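Local coordinates for protein CaaX farnesyltransferase beta subunit Ram1 (Aspergillus fumigatus, PDB 4L9P) that probably transfers, together with its alpha subunit, a farnesyl group from farnesyl diphosphate to a cysteine near the C-terminus of target proteins, using one zinc ion, at residues H448-S453 / F461-S466; A381-T386 / S395-L400; H261-L266 / E506-W511; F465-D470 / F494-V499. One frame throughout, in Å; residues are numbered along the deposited sequence.

Interaction 1: H448-S453 / F461-S466; sequences HYCTDS and FSSAFS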
loop_
_atom_site.group_PDB
_atom_site.type_symbol
_atom_site.label_atom_id
_atom_site.label_comp_id
_atom_site.label_asym_id
_atom_site.label_seq_id
_atom_site.Cartn_x
_atom_site.Cartn_y
_atom_site.Cartn_z
ATOM N N HIS B 448 14.580 13.586 5.896
ATOM C CA HIS B 448 13.939 12.948 7.039
ATOM C C HIS B 448 14.911 11.847 7.466
ATOM O O HIS B 448 15.324 11.021 6.654
ATOM C CB HIS B 448 12.618 12.258 6.564
ATOM C CG HIS B 448 11.500 13.239 6.355
ATOM N ND1 HIS B 448 10.975 14.026 7.371
ATOM C CD2 HIS B 448 10.772 13.533 5.232
ATOM C CE1 HIS B 448 9.987 14.772 6.873
ATOM N NE2 HIS B 448 9.836 14.486 5.580
ATOM N N TYR B 449 15.249 11.796 8.742
ATOM C CA TYR B 449 16.234 10.806 9.225
ATOM C C TYR B 449 15.969 10.477 10.672
ATOM O O TYR B 449 15.255 11.225 11.359
ATOM C CB TYR B 449 17.661 11.388 9.077
ATOM C CG TYR B 449 17.818 12.744 9.687
ATOM C CD1 TYR B 449 17.572 13.904 8.958
ATOM C CD2 TYR B 449 18.231 12.877 11.005
ATOM C CE1 TYR B 449 17.690 15.167 9.555
ATOM C CE2 TYR B 449 18.381 14.147 11.586
ATOM C CZ TYR B 449 18.090 15.261 10.868
ATOM O OH TYR B 449 18.266 16.486 11.482
ATOM N N CYS B 450 16.457 9.324 11.143
ATOM C CA CYS B 450 16.217 8.941 12.542
ATOM C C CYS B 450 17.512 9.227 13.343
ATOM O O CYS B 450 18.618 9.302 12.796
ATOM C CB CYS B 450 15.703 7.476 12.645
ATOM S SG CYS B 450 16.890 6.275 12.035
ATOM N N THR B 451 17.361 9.446 14.634
ATOM C CA THR B 451 18.442 9.939 15.482
ATOM C C THR B 451 18.514 9.116 16.764
ATOM O O THR B 451 17.712 8.212 16.976
ATOM C CB THR B 451 18.214 11.424 15.848
ATOM O OG1 THR B 451 17.135 11.511 16.801
ATOM C CG2 THR B 451 17.942 12.299 14.616
ATOM N N ASP B 452 19.501 9.431 17.596
ATOM C CA ASP B 452 19.642 8.798 18.904
ATOM C C ASP B 452 18.922 9.586 19.992
ATOM O O ASP B 452 19.157 9.353 21.195
ATOM C CB ASP B 452 21.137 8.625 19.260
ATOM C CG ASP B 452 21.918 9.966 19.311
ATOM O OD1 ASP B 452 21.331 11.019 19.011
ATOM O OD2 ASP B 452 23.147 9.967 19.638
ATOM N N SER B 453 18.069 10.522 19.575
ATOM C CA SER B 453 17.309 11.356 20.497
ATOM C C SER B 453 15.819 11.202 20.325
ATOM O O SER B 453 15.268 11.646 19.331
ATOM C CB SER B 453 17.707 12.822 20.278
ATOM O OG SER B 453 17.115 13.622 21.289
ATOM N N PHE B 461 9.184 1.683 20.945
ATOM C CA PHE B 461 9.007 2.440 19.744
ATOM C C PHE B 461 9.988 3.604 19.812
ATOM O O PHE B 461 9.726 4.633 19.209
ATOM C CB PHE B 461 7.576 2.998 19.734
ATOM C CG PHE B 461 6.501 1.934 19.733
ATOM C CD1 PHE B 461 6.186 1.228 18.564
ATOM C CD2 PHE B 461 5.768 1.691 20.847
ATOM C CE1 PHE B 461 5.168 0.218 18.543
ATOM C CE2 PHE B 461 4.764 0.654 20.867
ATOM C CZ PHE B 461 4.409 -0.033 19.705
ATOM N N SER B 462 11.131 3.465 20.496
ATOM C CA SER B 462 11.957 4.656 20.708
ATOM C C SER B 462 12.459 5.264 19.399
ATOM O O SER B 462 12.422 6.497 19.225
ATOM C CB SER B 462 13.107 4.349 21.689
ATOM O OG SER B 462 13.903 5.474 21.932
ATOM N N SER B 463 12.879 4.415 18.466
ATOM C CA SER B 463 13.388 4.927 17.211
ATOM C C SER B 463 12.295 5.672 16.439
ATOM O O SER B 463 12.535 6.713 15.818
ATOM C CB SER B 463 13.945 3.750 16.406
ATOM O OG SER B 463 14.412 4.189 15.140
ATOM N N ALA B 464 11.075 5.154 16.490
ATOM C CA ALA B 464 9.966 5.796 15.754
ATOM C C ALA B 464 9.730 7.208 16.207
ATOM O O ALA B 464 9.245 8.017 15.435
ATOM C CB ALA B 464 8.652 5.003 15.936
ATOM N N PHE B 465 10.065 7.492 17.467
ATOM C CA PHE B 465 9.907 8.850 18.013
ATOM C C PHE B 465 11.203 9.658 17.982
ATOM O O PHE B 465 11.307 10.700 18.671
ATOM C CB PHE B 465 9.229 8.823 19.392
ATOM C CG PHE B 465 7.783 8.341 19.313
ATOM C CD1 PHE B 465 6.794 9.203 18.828
ATOM C CD2 PHE B 465 7.422 7.034 19.641
ATOM C CE1 PHE B 465 5.467 8.773 18.676
ATOM C CE2 PHE B 465 6.065 6.600 19.477
ATOM C CZ PHE B 465 5.120 7.471 19.008
ATOM N N SER B 466 12.171 9.187 17.208
ATOM C CA SER B 466 13.476 9.839 17.096
ATOM C C SER B 466 13.628 10.544 15.752
ATOM O O SER B 466 14.657 11.177 15.498
ATOM C CB SER B 466 14.583 8.801 17.271
ATOM O OG SER B 466 14.783 8.069 16.070
HETATM O O HOH W 1 16.746 5.664 15.603
#
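Thr451 and Ser466 carry this contact, and all the direct hydrogen bonds between 448-453 and 461-466 pass through these two residues. The shortest joins side chain to backbone: Thr451 OG1 donates to Ser466 O over 2.8 Å, arriving in the carbonyl plane on a lone pair at a C=O...donor angle of 134°. With chi1 at 73°, OG1 stands between its own backbone N and carbonyl carbon, where it also accepts from Ser453 N at 3.1 Å. That second bond makes an ST turn, and OG1 is thereby engaged both as donor and as acceptor.

A second group of bonds starts from the backbone. Thr451 N donates to Ser466 OG (3.3 Å, N-H...acceptor angle 158°) and, weakly, to Ser466 O. Ser466 OG in turn donates to Ser463 O at 2.6 Å, an oxygen that also receives Ser466 N. Because Ser466 is modelled in two conformers, the bonds through OG are described for one conformer and are less certain for that reason.

Weaker contacts fill in around these. Ser466 CA presents a C-H to Ser453 O at 3.4 Å, and Cys450 CB lies 3.6 Å from Ser466 OG. A water donates to Thr451 O and is hydrogen-bonded to Ser463 OG, bridging the segments.

The strand 446-449 runs into this loop, and Tyr449 still pairs through its backbone with Lys468 of strand 468-471. Hydroxyl-to-backbone bonding thus draws together the two ends of the long connection between these antiparallel strands, and the largely buried Thr451 and Ser466 have their polar groups matched locally.

Interaction 2: A381-T386 / S395-L400; sequences AALDGT and SSVGNL
The carboxylate of Asp384 faces the backbone turn at Ser396 and Val397 and grips it with both oxygens. OD1 accepts from Val397 N at 2.8 Å, with an N-H...acceptor angle of 163°, while OD2 accepts a hydrogen bond from Ser396 OG at 2.6 Å. Both donors come from the syn side, Val397 N close to the carboxylate plane and Ser396 OG tilted 31° from it. Chi1 of 177° sets Ser396 OG anti to its backbone N, where it also accepts from Gly398 N at 2.9 Å. This is an ST turn, so one hydroxyl both donates to the acid and closes the turn that presents Val397 N.

Beside the polar grip lies an apolar patch. Leu383 and Val397 cross at about a right angle, CB of the leucine 4.0 Å from CG1 of the valine. Leu383 CD1 reaches Leu400 CD1 at 3.9 Å, these two side chains meeting at a slant.

The contact ties the end of helix 375-384, where Gly385 leaves the helix with positive phi, to the loop leading to helix 403-413. Ile338 and Leu342 of helix 338-346 adjoin the leucines, and Tyr348 of the alpha subunit packs on Leu383, Val397 and Leu400 at this surface.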
loop_
_atom_site.group_PDB
_atom_site.type_symbol
_atom_site.label_atom_id
_atom_site.label_comp_id
_atom_site.label_asym_id
_atom_site.label_seq_id
_atom_site.Cartn_x
_atom_site.Cartn_y
_atom_site.Cartn_z
ATOM N N ALA B 381 17.151 5.415 5.627
ATOM C CA ALA B 381 17.599 5.304 7.036
ATOM C C ALA B 381 18.159 3.912 7.315
ATOM O O ALA B 381 19.076 3.747 8.133
ATOM C CB ALA B 381 16.442 5.582 7.993
ATOM N N ALA B 382 17.575 2.877 6.695
ATOM C CA ALA B 382 18.091 1.522 6.909
ATOM C C ALA B 382 19.520 1.387 6.381
ATOM O O ALA B 382 20.313 0.650 6.957
ATOM C CB ALA B 382 17.163 0.467 6.273
ATOM N N LEU B 383 19.848 2.137 5.319
ATOM C CA LEU B 383 21.175 2.119 4.728
ATOM C C LEU B 383 22.129 3.081 5.455
ATOM O O LEU B 383 23.341 2.756 5.620
ATOM C CB LEU B 383 21.089 2.574 3.272
ATOM C CG LEU B 383 20.291 1.603 2.356
ATOM C CD1 LEU B 383 20.179 2.132 0.940
ATOM C CD2 LEU B 383 20.874 0.184 2.409
ATOM N N ASP B 384 21.634 4.233 5.910
ATOM C CA ASP B 384 22.508 5.239 6.557
ATOM C C ASP B 384 22.746 4.986 8.030
ATOM O O ASP B 384 23.814 5.335 8.579
ATOM C CB ASP B 384 21.839 6.612 6.492
ATOM C CG ASP B 384 21.850 7.202 5.114
ATOM O OD1 ASP B 384 22.646 6.742 4.246
ATOM O OD2 ASP B 384 21.030 8.123 4.898
ATOM N N GLY B 385 21.779 4.388 8.698
ATOM C CA GLY B 385 21.806 4.266 10.141
ATOM C C GLY B 385 21.385 5.532 10.859
ATOM O O GLY B 385 21.173 6.606 10.247
ATOM N N THR B 386 21.302 5.403 12.174
ATOM C CA THR B 386 20.811 6.442 13.029
ATOM C C THR B 386 21.838 7.577 13.094
ATOM O O THR B 386 23.046 7.333 13.206
ATOM C CB THR B 386 20.509 5.805 14.417
ATOM O OG1 THR B 386 19.326 4.991 14.282
ATOM C CG2 THR B 386 20.225 6.844 15.431
ATOM N N SER B 395 27.944 10.222 6.513
ATOM C CA SER B 395 27.671 10.297 5.094
ATOM C C SER B 395 26.296 9.701 4.927
ATOM O O SER B 395 25.855 8.870 5.753
ATOM C CB SER B 395 28.675 9.472 4.311
ATOM O OG SER B 395 28.748 8.178 4.897
ATOM N N SER B 396 25.583 10.163 3.913
ATOM C CA SER B 396 24.274 9.559 3.584
ATOM C C SER B 396 24.318 8.997 2.184
ATOM O O SER B 396 25.047 9.507 1.342
ATOM C CB SER B 396 23.066 10.557 3.669
ATOM O OG SER B 396 21.825 9.953 3.269
ATOM N N VAL B 397 23.524 7.963 1.917
ATOM C CA VAL B 397 23.352 7.480 0.547
ATOM C C VAL B 397 22.553 8.509 -0.275
ATOM O O VAL B 397 22.555 8.441 -1.515
ATOM C CB VAL B 397 22.621 6.082 0.493
ATOM C CG1 VAL B 397 23.434 4.986 1.185
ATOM C CG2 VAL B 397 21.171 6.155 1.093
ATOM N N GLY B 398 21.935 9.504 0.385
ATOM C CA GLY B 398 21.182 10.538 -0.316
ATOM C C GLY B 398 19.851 9.943 -0.810
ATOM O O GLY B 398 19.391 8.876 -0.371
ATOM N N ASN B 399 19.246 10.620 -1.781
ATOM C CA ASN B 399 17.969 10.202 -2.342
ATOM C C ASN B 399 18.228 9.305 -3.499
ATOM O O ASN B 399 18.971 9.682 -4.411
ATOM C CB ASN B 399 17.189 11.424 -2.777
ATOM C CG ASN B 399 16.891 12.290 -1.622
ATOM O OD1 ASN B 399 16.286 11.792 -0.638
ATOM N ND2 ASN B 399 17.368 13.567 -1.656
ATOM N N LEU B 400 17.658 8.110 -3.459
ATOM C CA LEU B 400 17.910 7.094 -4.461
ATOM C C LEU B 400 16.870 7.042 -5.595
ATOM O O LEU B 400 16.869 6.107 -6.355
ATOM C CB LEU B 400 18.088 5.715 -3.774
ATOM C CG LEU B 400 19.330 5.674 -2.843
ATOM C CD1 LEU B 400 19.389 4.263 -2.203
ATOM C CD2 LEU B 400 20.629 5.998 -3.557
HETATM O O HOH W 2 25.397 5.843 4.565
HETATM O O HOH W 3 26.089 6.030 7.278
#

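Interaction 3: H261-L266 / E506-W511; sequences HALLDL and EDIRVW
Arg509 meets the end of helix 251-263 at Ala262, and this is the tight part of the contact. Its NH1 donates to Ala262 O over 2.8 Å at an N-H...acceptor angle of 169°; the oxygen lies in the guanidinium plane and is met on a lone pair. The bend at chi2 (65°) brings CD to 3.2 Å from that same Ala262 O, which accepts from Asp265 N as well. The CA atoms of Leu263 and Arg509 are only 4.8 Å apart, and Arg509 CA points a C-H at Leu263 O, a buried oxygen with no polar partner in the model. Leu263 CD2 touches Ile508 CG2 at 3.9 Å, the side chains crossing at about a right angle.

Elsewhere the fit is looser. Asp265 OD1 hovers over one guanidinium face, 3.5 Å from Arg509 NH2, an electrostatic salt bridge, since the oxygen stands well out of the plane of the N-H groups. The strongest polar partners lie outside the two segments, Lys458 for Asp265 OD2 and Glu513 for Arg509 NE; Ser456 OG also bonds to Arg509 NH2. Leu264 CD2 and Ile508 CD1 stand 4.3 Å apart. A water donates to His261 O and Leu266 O and accepts only weakly from Arg509 NH1.

Asp265 ends the helix in a Schellman motif against helix 502-513. Val207 and Leu208 of helix 200-213 cover Leu263, Ala211 meets Ile508, and helix 224-234 lies against Leu264 and Leu266, all in the alpha-alpha toroid's helical packing.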
loop_
_atom_site.group_PDB
_atom_site.type_symbol
_atom_site.label_atom_id
_atom_site.label_comp_id
_atom_site.label_asym_id
_atom_site.label_seq_id
_atom_site.Cartn_x
_atom_site.Cartn_y
_atom_site.Cartn_z
ATOM N N HIS B 261 -1.478 1.633 18.326
ATOM C CA HIS B 261 -0.860 1.134 19.568
ATOM C C HIS B 261 0.231 2.093 20.031
ATOM O O HIS B 261 0.307 2.432 21.233
ATOM C CB HIS B 261 -0.322 -0.259 19.257
ATOM C CG HIS B 261 0.194 -0.997 20.450
ATOM N ND1 HIS B 261 1.366 -0.651 21.101
ATOM C CD2 HIS B 261 -0.350 -2.036 21.142
ATOM C CE1 HIS B 261 1.532 -1.481 22.136
ATOM N NE2 HIS B 261 0.501 -2.326 22.183
ATOM N N ALA B 262 1.104 2.506 19.115
ATOM C CA ALA B 262 2.228 3.377 19.467
ATOM C C ALA B 262 1.761 4.766 19.887
ATOM O O ALA B 262 2.216 5.301 20.907
ATOM C CB ALA B 262 3.182 3.543 18.276
ATOM N N LEU B 263 0.869 5.387 19.105
ATOM C CA LEU B 263 0.524 6.767 19.446
ATOM C C LEU B 263 -0.283 6.865 20.767
ATOM O O LEU B 263 -0.252 7.907 21.401
ATOM C CB LEU B 263 -0.280 7.430 18.314
ATOM C CG LEU B 263 0.570 7.666 17.080
ATOM C CD1 LEU B 263 -0.361 8.209 15.927
ATOM C CD2 LEU B 263 1.681 8.684 17.324
ATOM N N LEU B 264 -1.017 5.816 21.157
ATOM C CA LEU B 264 -1.800 5.804 22.396
ATOM C C LEU B 264 -0.996 5.177 23.566
ATOM O O LEU B 264 -1.537 5.026 24.663
ATOM C CB LEU B 264 -3.095 5.015 22.192
ATOM C CG LEU B 264 -4.039 5.608 21.111
ATOM C CD1 LEU B 264 -5.302 4.731 21.140
ATOM C CD2 LEU B 264 -4.342 7.101 21.215
ATOM N N ASP B 265 0.276 4.839 23.336
ATOM C CA ASP B 265 1.145 4.167 24.317
ATOM C C ASP B 265 0.382 2.993 24.978
ATOM O O ASP B 265 0.288 2.899 26.219
ATOM C CB ASP B 265 1.627 5.158 25.381
ATOM C CG ASP B 265 2.664 4.533 26.325
ATOM O OD1 ASP B 265 3.430 3.657 25.814
ATOM O OD2 ASP B 265 2.670 4.855 27.571
ATOM N N LEU B 266 -0.172 2.104 24.169
ATOM C CA LEU B 266 -0.851 0.969 24.764
ATOM C C LEU B 266 0.155 -0.033 25.294
ATOM O O LEU B 266 1.308 -0.078 24.860
ATOM C CB LEU B 266 -1.707 0.240 23.715
ATOM C CG LEU B 266 -2.783 1.143 23.072
ATOM C CD1 LEU B 266 -3.644 0.339 22.087
ATOM C CD2 LEU B 266 -3.672 1.859 24.130
ATOM N N GLU B 506 4.379 13.546 18.338
ATOM C CA GLU B 506 5.082 13.651 19.603
ATOM C C GLU B 506 4.113 13.991 20.727
ATOM O O GLU B 506 4.146 13.371 21.804
ATOM C CB GLU B 506 6.200 14.767 19.543
ATOM C CG GLU B 506 6.704 15.230 20.956
ATOM C CD GLU B 506 7.687 16.458 20.987
ATOM O OE1 GLU B 506 8.078 17.044 19.968
ATOM O OE2 GLU B 506 8.081 16.838 22.105
ATOM N N ASP B 507 3.275 15.003 20.508
ATOM C CA ASP B 507 2.435 15.499 21.583
ATOM C C ASP B 507 1.448 14.429 22.060
ATOM O O ASP B 507 1.210 14.279 23.274
ATOM C CB ASP B 507 1.631 16.719 21.147
ATOM C CG ASP B 507 2.447 18.007 21.112
ATOM O OD1 ASP B 507 3.598 18.022 21.609
ATOM O OD2 ASP B 507 1.899 18.976 20.543
ATOM N N ILE B 508 0.843 13.672 21.133
ATOM C CA ILE B 508 -0.099 12.674 21.568
ATOM C C ILE B 508 0.600 11.536 22.296
ATOM O O ILE B 508 0.109 11.089 23.334
ATOM C CB ILE B 508 -0.990 12.193 20.402
ATOM C CG1 ILE B 508 -2.197 11.390 20.962
ATOM C CG2 ILE B 508 -0.179 11.367 19.374
ATOM C CD1 ILE B 508 -3.275 11.078 19.868
ATOM N N ARG B 509 1.725 11.081 21.775
ATOM C CA ARG B 509 2.459 9.980 22.433
ATOM C C ARG B 509 2.888 10.395 23.851
ATOM O O ARG B 509 2.730 9.616 24.803
ATOM C CB ARG B 509 3.718 9.622 21.607
ATOM C CG ARG B 509 4.693 8.674 22.299
ATOM C CD ARG B 509 4.118 7.273 22.547
ATOM N NE ARG B 509 5.122 6.484 23.222
ATOM C CZ ARG B 509 5.237 5.161 23.181
ATOM N NH1 ARG B 509 4.401 4.412 22.456
ATOM N NH2 ARG B 509 6.241 4.578 23.877
ATOM N N VAL B 510 3.426 11.612 23.982
ATOM C CA VAL B 510 3.929 12.031 25.279
ATOM C C VAL B 510 2.777 12.216 26.250
ATOM O O VAL B 510 2.893 11.833 27.432
ATOM C CB VAL B 510 4.750 13.324 25.133
ATOM C CG1 VAL B 510 5.053 13.941 26.546
ATOM C CG2 VAL B 510 6.056 13.038 24.397
ATOM N N TRP B 511 1.651 12.740 25.777
ATOM C CA TRP B 511 0.486 12.876 26.658
ATOM C C TRP B 511 0.057 11.518 27.196
ATOM O O TRP B 511 -0.190 11.347 28.414
ATOM C CB TRP B 511 -0.701 13.571 25.957
ATOM C CG TRP B 511 -1.851 13.925 26.917
ATOM C CD1 TRP B 511 -1.941 15.071 27.711
ATOM C CD2 TRP B 511 -3.037 13.158 27.208
ATOM N NE1 TRP B 511 -3.109 15.055 28.430
ATOM C CE2 TRP B 511 -3.784 13.884 28.170
ATOM C CE3 TRP B 511 -3.528 11.934 26.766
ATOM C CZ2 TRP B 511 -5.013 13.428 28.664
ATOM C CZ3 TRP B 511 -4.746 11.474 27.268
ATOM C CH2 TRP B 511 -5.468 12.215 28.200
HETATM O O HOH W 4 2.735 1.484 22.961
#

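Interaction 4: F465-D470 / F494-V499; sequences FSWKHD and FHPIFV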
loop_
_atom_site.group_PDB
_atom_site.type_symbol
_atom_site.label_atom_id
_atom_site.label_comp_id
_atom_site.label_asym_id
_atom_site.label_seq_id
_atom_site.Cartn_x
_atom_site.Cartn_y
_atom_site.Cartn_z
ATOM N N PHE B 465 10.065 7.492 17.467
ATOM C CA PHE B 465 9.907 8.850 18.013
ATOM C C PHE B 465 11.203 9.658 17.982
ATOM O O PHE B 465 11.307 10.700 18.671
ATOM C CB PHE B 465 9.229 8.823 19.392
ATOM C CG PHE B 465 7.783 8.341 19.313
ATOM C CD1 PHE B 465 6.794 9.203 18.828
ATOM C CD2 PHE B 465 7.422 7.034 19.641
ATOM C CE1 PHE B 465 5.467 8.773 18.676
ATOM C CE2 PHE B 465 6.065 6.600 19.477
ATOM C CZ PHE B 465 5.120 7.471 19.008
ATOM N N SER B 466 12.171 9.187 17.208
ATOM C CA SER B 466 13.476 9.839 17.096
ATOM C C SER B 466 13.628 10.544 15.752
ATOM O O SER B 466 14.657 11.177 15.498
ATOM C CB SER B 466 14.583 8.801 17.271
ATOM O OG SER B 466 14.783 8.069 16.070
ATOM N N TRP B 467 12.643 10.439 14.836
ATOM C CA TRP B 467 12.776 11.039 13.506
ATOM C C TRP B 467 12.761 12.556 13.574
ATOM O O TRP B 467 11.943 13.158 14.278
ATOM C CB TRP B 467 11.592 10.534 12.632
ATOM C CG TRP B 467 11.769 9.117 12.182
ATOM C CD1 TRP B 467 11.518 7.964 12.918
ATOM C CD2 TRP B 467 12.340 8.690 10.937
ATOM N NE1 TRP B 467 11.848 6.852 12.153
ATOM C CE2 TRP B 467 12.359 7.254 10.952
ATOM C CE3 TRP B 467 12.780 9.370 9.786
ATOM C CZ2 TRP B 467 12.779 6.502 9.855
ATOM C CZ3 TRP B 467 13.257 8.619 8.713
ATOM C CH2 TRP B 467 13.273 7.207 8.768
ATOM N N LYS B 468 13.700 13.146 12.833
ATOM C CA LYS B 468 13.872 14.599 12.753
ATOM C C LYS B 468 13.941 14.998 11.303
ATOM O O LYS B 468 13.981 14.138 10.409
ATOM C CB LYS B 468 15.134 15.043 13.541
ATOM C CG LYS B 468 14.913 14.711 15.042
ATOM C CD LYS B 468 15.735 15.479 15.965
ATOM C CE LYS B 468 15.751 14.876 17.388
ATOM N NZ LYS B 468 14.444 14.688 18.116
ATOM N N HIS B 469 13.940 16.300 11.054
ATOM C CA HIS B 469 13.874 16.749 9.656
ATOM C C HIS B 469 14.674 18.026 9.504
ATOM O O HIS B 469 14.812 18.820 10.469
ATOM C CB HIS B 469 12.420 17.005 9.216
ATOM C CG HIS B 469 11.636 17.827 10.179
ATOM N ND1 HIS B 469 11.659 19.213 10.156
ATOM C CD2 HIS B 469 10.810 17.485 11.197
ATOM C CE1 HIS B 469 10.914 19.682 11.140
ATOM N NE2 HIS B 469 10.370 18.659 11.780
ATOM N N ASP B 470 15.256 18.192 8.328
ATOM C CA ASP B 470 15.937 19.451 7.926
ATOM C C ASP B 470 15.363 19.814 6.569
ATOM O O ASP B 470 15.002 18.926 5.773
ATOM C CB ASP B 470 17.482 19.292 7.672
ATOM C CG ASP B 470 18.297 18.717 8.876
ATOM O OD1 ASP B 470 19.412 18.212 8.667
ATOM O OD2 ASP B 470 17.847 18.737 9.980
ATOM N N PHE B 494 6.020 16.078 7.292
ATOM C CA PHE B 494 5.255 15.010 7.927
ATOM C C PHE B 494 6.179 13.889 8.372
ATOM O O PHE B 494 7.203 13.595 7.744
ATOM C CB PHE B 494 4.227 14.440 6.963
ATOM C CG PHE B 494 2.832 14.994 7.086
ATOM C CD1 PHE B 494 2.588 16.304 7.547
ATOM C CD2 PHE B 494 1.777 14.170 6.717
ATOM C CE1 PHE B 494 1.261 16.782 7.640
ATOM C CE2 PHE B 494 0.470 14.609 6.797
ATOM C CZ PHE B 494 0.180 15.948 7.265
ATOM N N HIS B 495 5.804 13.262 9.460
ATOM C CA HIS B 495 6.574 12.127 9.955
ATOM C C HIS B 495 6.411 10.952 8.977
ATOM O O HIS B 495 5.294 10.600 8.607
ATOM C CB HIS B 495 5.948 11.740 11.303
ATOM C CG HIS B 495 6.770 10.805 12.117
ATOM N ND1 HIS B 495 6.986 9.487 11.759
ATOM C CD2 HIS B 495 7.478 11.018 13.252
ATOM C CE1 HIS B 495 7.767 8.911 12.663
ATOM N NE2 HIS B 495 8.111 9.837 13.567
ATOM N N PRO B 496 7.504 10.352 8.528
ATOM C CA PRO B 496 7.340 9.299 7.487
ATOM C C PRO B 496 6.618 8.028 7.946
ATOM O O PRO B 496 6.108 7.315 7.088
ATOM C CB PRO B 496 8.732 8.952 7.038
ATOM C CG PRO B 496 9.638 9.743 7.978
ATOM C CD PRO B 496 8.886 10.726 8.832
ATOM N N ILE B 497 6.591 7.732 9.245
ATOM C CA ILE B 497 5.834 6.554 9.701
ATOM C C ILE B 497 4.384 6.935 10.052
ATOM O O ILE B 497 3.466 6.214 9.679
ATOM C CB ILE B 497 6.455 5.982 10.996
ATOM C CG1 ILE B 497 7.864 5.508 10.712
ATOM C CG2 ILE B 497 5.612 4.848 11.554
ATOM C CD1 ILE B 497 8.608 5.024 11.983
ATOM N N PHE B 498 4.169 8.065 10.752
ATOM C CA PHE B 498 2.824 8.374 11.300
ATOM C C PHE B 498 2.003 9.202 10.341
ATOM O O PHE B 498 0.776 9.317 10.511
ATOM C CB PHE B 498 2.923 9.093 12.647
ATOM C CG PHE B 498 3.584 8.214 13.711
ATOM C CD1 PHE B 498 3.001 6.991 14.055
ATOM C CD2 PHE B 498 4.838 8.572 14.294
ATOM C CE1 PHE B 498 3.577 6.162 14.997
ATOM C CE2 PHE B 498 5.437 7.732 15.262
ATOM C CZ PHE B 498 4.797 6.513 15.635
ATOM N N VAL B 499 2.637 9.841 9.342
ATOM C CA VAL B 499 1.855 10.567 8.310
ATOM C C VAL B 499 0.977 11.686 8.884
ATOM O O VAL B 499 -0.164 11.911 8.483
ATOM C CB VAL B 499 1.075 9.615 7.329
ATOM C CG1 VAL B 499 0.954 10.335 5.967
ATOM C CG2 VAL B 499 1.808 8.297 7.122
HETATM O O HOH W 5 9.790 11.623 15.620
#
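Trp467 is flanked by three consecutive residues of 494-499. Pro496 CG sits over one face of the indole, offset toward the rim and 4.1 Å from the centroid of the six-membered ring: a CH-pi contact. His495 NE2 approaches Trp467 CB at 3.7 Å, its ring inclined at 59° to the five-membered ring, and Ile497 CD1 comes to 3.7 Å from Trp467 NE1. A second aromatic pair completes the contact: Phe465 CZ and Phe498 CZ touch at 3.5 Å, with ring planes 23° apart, nearly parallel but so displaced that the CE1 and CZ atoms of Phe465 meet mainly CE2 and CZ of Phe498.

The next layer fixes these groups. With chi1 at -167°, His495 CG is anti to the backbone N, and ND1 accepts from Ile497 N at 3.1 Å near the ring plane. Phe498 CD2 lies over the centre of one face of the imidazole. On the other nitrogen, NE2 bonds to Ala464 O and, weakly, to a water that donates to Trp467 O.

Farther out, Leu378 and Ala381 of helix 375-384 support Trp467, Val259 and Leu263 of helix 251-263 adjoin Phe498, and His448 of the neighbouring strand meets Pro496. Ile497 O bonds to Tyr255 OH, a residue of the farnesyl-analogue pocket.

Direct contact between the segments is therefore apolar and aromatic. The histidine's polar atoms are used by nearby backbone, a pattern consistent with a neutral ring protonated on NE2.

Overall arrangement
Interactions 3 and 4 are buried, interaction 1 partly so, and interaction 2 lies at the surface against the alpha subunit. Chemistry follows place: aromatic and apolar in interaction 4, a guanidinium-to-carbonyl bond with charge and apolar packing in interaction 3, hydroxyl-to-backbone bonding in interaction 1, and a carboxylate grip over a small apolar patch in interaction 2. Interactions 1 and 4 share Phe465 and Ser466, and both reach the same two-stranded sheet. Phe465 also packs on Arg509 and Leu263, joining both to interaction 3, while Phe461 reaches His261. Interaction 2 meets interaction 4 at Ala381 and Trp467, and interaction 1 at Thr386 and Thr451, but remains about 16 Å from interaction 3 at the nearest atoms.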